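Local structure of putative protease I (Bacteroides thetaiotaomicron VPI-5482, 3CNE) at residues E146-D151 with I163-P168. The protein binds flavin derivatives such as lumichrome, riboflavin, FMN and FAD as a homodimer and may serve as a flavin storage protein. Sequence-based numbering, arbitrary orientation.
Sequences EKSEID and IWTMLP. With FMN (flavin mononucleotide), chain N.
W164 holds the flavin of FMN against one face of its indole, while T165 and M166, next in the chain, turn to strand 148-151. Followed outward, W164 CB lies 3.7 Å from N1 of FMN, at the pyrimidine end of the isoalloxazine. CG sits between the backbone N and the carbonyl carbon (chi1 74°), next to C10 and N1. Along the pyrrole side CD1 faces C4 and C4A, and NE1 comes within 3.4 Å of C4A; CE2 meets N5 and C5A. The benzo ring lies over the flavin in the same way, with CZ2 near C5A and C6 and CH2 near C9 and C9A, whereas CE3 meets the ribityl carbon C1' of FMN at 3.2 Å. On the opposite face, T165 CG2 sits over the ring centre, 3.4 Å above the plane. At the edge, NE1 donates to a water in the ring plane, which K147 NZ also reaches as a donor, a bridge helped by the bend at the end of the lysine chain. At W164, an alanine would remove the indole and would probably weaken the hold on the flavin and leave the water and K147 NZ less well placed. K147 crosses T165 at about a right angle, its CD 3.8 Å from CG2 of T165. Beside it, S148 OG donates to T165 OG1 at 2.7 Å; T165 OG1 is also hydrogen-bonded to T162 O. M166, a selenomethionine at the N-cap position, sets its CB 3.6 Å from S148 OG. N161 O of the second subunit is also hydrogen-bonded to FMN, a ligand shared between the subunits. The contact joins outermost strand 148-151 to the turn entering helix 167-174, with M166 running on to I108 and A157 and I163 and L167 packed on helix 15-27.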
loop_
_atom_site.group_PDB
_atom_site.type_symbol
_atom_site.label_atom_id
_atom_site.label_comp_id
_atom_site.label_asym_id
_atom_site.label_seq_id
_atom_site.Cartn_x
_atom_site.Cartn_y
_atom_site.Cartn_z
ATOM N N GLU A 146 -2.191 19.255 12.803
ATOM C CA GLU A 146 -2.871 19.121 11.502
ATOM C C GLU A 146 -2.610 17.772 10.840
ATOM O O GLU A 146 -1.612 17.106 11.150
ATOM C CB GLU A 146 -2.496 20.269 10.555
ATOM C CG GLU A 146 -2.994 21.631 11.020
ATOM C CD GLU A 146 -4.463 21.605 11.406
ATOM O OE1 GLU A 146 -5.307 21.404 10.502
ATOM O OE2 GLU A 146 -4.764 21.771 12.613
ATOM N N LYS A 147 -3.520 17.407 9.925
ATOM C CA LYS A 147 -3.491 16.138 9.204
ATOM C C LYS A 147 -2.316 16.095 8.238
ATOM O O LYS A 147 -1.733 15.034 7.999
ATOM C CB LYS A 147 -4.794 15.917 8.425
ATOM C CG LYS A 147 -5.996 15.480 9.252
ATOM C CD LYS A 147 -7.201 15.237 8.355
ATOM C CE LYS A 147 -8.486 15.053 9.130
ATOM N NZ LYS A 147 -8.655 13.645 9.563
ATOM N N SER A 148 -2.007 17.257 7.655
ATOM C CA SER A 148 -0.808 17.442 6.861
ATOM C C SER A 148 -0.429 18.915 6.910
ATOM O O SER A 148 -1.244 19.745 7.310
ATOM C CB SER A 148 -0.990 16.966 5.418
ATOM O OG SER A 148 -2.141 17.522 4.790
ATOM N N GLU A 149 0.812 19.205 6.531
ATOM C CA GLU A 149 1.364 20.554 6.505
ATOM C C GLU A 149 2.214 20.687 5.261
ATOM O O GLU A 149 3.028 19.802 4.947
ATOM C CB GLU A 149 2.248 20.838 7.731
ATOM C CG GLU A 149 1.487 21.031 9.048
ATOM C CD GLU A 149 0.608 22.301 9.097
ATOM O OE1 GLU A 149 0.699 23.167 8.209
ATOM O OE2 GLU A 149 -0.170 22.437 10.055
ATOM N N ILE A 150 2.001 21.787 4.547
ATOM C CA ILE A 150 2.864 22.163 3.455
ATOM C C ILE A 150 3.455 23.508 3.833
ATOM O O ILE A 150 2.738 24.484 4.020
ATOM C CB ILE A 150 2.101 22.175 2.090
ATOM C CG1 ILE A 150 1.657 20.748 1.741
ATOM C CG2 ILE A 150 2.987 22.758 0.971
ATOM C CD1 ILE A 150 0.745 20.655 0.538
ATOM N N ASP A 151 4.767 23.526 4.005
ATOM C CA ASP A 151 5.468 24.718 4.409
ATOM C C ASP A 151 6.813 24.730 3.724
ATOM O O ASP A 151 7.722 23.945 4.056
ATOM C CB ASP A 151 5.614 24.817 5.943
ATOM C CG ASP A 151 6.025 26.228 6.396
ATOM O OD1 ASP A 151 6.106 27.101 5.518
ATOM O OD2 ASP A 151 6.256 26.473 7.600
ATOM N N ILE A 163 -2.249 10.861 4.392
ATOM C CA ILE A 163 -1.502 11.142 3.163
ATOM C C ILE A 163 -2.431 11.737 2.085
ATOM O O ILE A 163 -2.077 12.725 1.427
ATOM C CB ILE A 163 -0.748 9.907 2.640
ATOM C CG1 ILE A 163 0.453 9.613 3.551
ATOM C CG2 ILE A 163 -0.238 10.154 1.187
ATOM C CD1 ILE A 163 1.082 8.239 3.336
ATOM N N TRP A 164 -3.635 11.162 1.966
ATOM C CA TRP A 164 -4.650 11.623 1.013
ATOM C C TRP A 164 -4.895 13.133 1.093
ATOM O O TRP A 164 -5.249 13.728 0.083
ATOM C CB TRP A 164 -5.985 10.873 1.193
ATOM C CG TRP A 164 -6.792 11.278 2.416
ATOM C CD1 TRP A 164 -6.673 10.786 3.666
ATOM C CD2 TRP A 164 -7.841 12.261 2.469
ATOM N NE1 TRP A 164 -7.579 11.382 4.513
ATOM C CE2 TRP A 164 -8.317 12.289 3.792
ATOM C CE3 TRP A 164 -8.430 13.113 1.517
ATOM C CZ2 TRP A 164 -9.343 13.154 4.201
ATOM C CZ3 TRP A 164 -9.467 13.964 1.924
ATOM C CH2 TRP A 164 -9.905 13.976 3.246
ATOM N N THR A 165 -4.731 13.734 2.283
ATOM C CA THR A 165 -4.990 15.186 2.472
ATOM C C THR A 165 -3.971 16.109 1.794
ATOM O O THR A 165 -4.255 17.289 1.567
ATOM C CB THR A 165 -5.094 15.617 3.958
ATOM O OG1 THR A 165 -3.821 15.471 4.614
ATOM C CG2 THR A 165 -6.184 14.848 4.682
HETATM N N MSE A 166 -2.792 15.590 1.470
HETATM C CA MSE A 166 -1.770 16.414 0.840
HETATM C C MSE A 166 -1.312 15.878 -0.515
HETATM O O MSE A 166 -0.599 16.550 -1.229
HETATM C CB MSE A 166 -0.560 16.563 1.748
HETATM C CG MSE A 166 0.091 15.227 2.089
HETATM SE SE MSE A 166 1.959 15.389 2.637
HETATM C CE MSE A 166 2.729 14.295 1.201
ATOM N N LEU A 167 -1.705 14.659 -0.853
ATOM C CA LEU A 167 -1.177 13.987 -2.034
ATOM C C LEU A 167 -1.517 14.702 -3.362
ATOM O O LEU A 167 -0.653 14.786 -4.239
ATOM C CB LEU A 167 -1.599 12.505 -2.037
ATOM C CG LEU A 167 -0.887 11.554 -2.991
ATOM C CD1 LEU A 167 0.620 11.610 -2.808
ATOM C CD2 LEU A 167 -1.428 10.121 -2.785
ATOM N N PRO A 168 -2.747 15.242 -3.512
ATOM C CA PRO A 168 -3.013 16.014 -4.739
ATOM C C PRO A 168 -2.075 17.216 -4.897
ATOM O O PRO A 168 -1.646 17.510 -6.016
ATOM C CB PRO A 168 -4.466 16.499 -4.543
ATOM C CG PRO A 168 -5.068 15.443 -3.636
ATOM C CD PRO A 168 -3.945 15.209 -2.649
HETATM N N1 FMN N . -8.744 8.403 1.316
HETATM C C2 FMN N . -7.902 7.493 1.920
HETATM O O2 FMN N . -7.097 6.867 1.221
HETATM N N3 FMN N . -7.972 7.292 3.292
HETATM C C4 FMN N . -8.893 8.001 4.058
HETATM O O4 FMN N . -8.919 7.865 5.291
HETATM C C4A FMN N . -9.742 8.922 3.442
HETATM N N5 FMN N . -10.660 9.637 4.193
HETATM C C5A FMN N . -11.493 10.542 3.560
HETATM C C6 FMN N . -12.413 11.258 4.310
HETATM C C7 FMN N . -13.259 12.184 3.704
HETATM C C7M FMN N . -13.695 13.347 4.554
HETATM C C8 FMN N . -13.208 12.368 2.314
HETATM C C8M FMN N . -14.511 12.631 1.593
HETATM C C9 FMN N . -12.260 11.655 1.582
HETATM C C9A FMN N . -11.410 10.733 2.181
HETATM N N10 FMN N . -10.491 10.018 1.416
HETATM C C10 FMN N . -9.665 9.116 2.061
HETATM C "C1'" FMN N . -9.910 10.646 0.181
HETATM C "C2'" FMN N . -10.440 10.100 -1.140
HETATM O "O2'" FMN N . -9.691 8.960 -1.529
HETATM C "C3'" FMN N . -10.337 11.202 -2.201
HETATM O "O3'" FMN N . -11.104 12.316 -1.781
HETATM C "C4'" FMN N . -10.807 10.751 -3.586
HETATM O "O4'" FMN N . -9.754 10.130 -4.305
HETATM O O HOH W 1 -8.244 11.305 7.583
#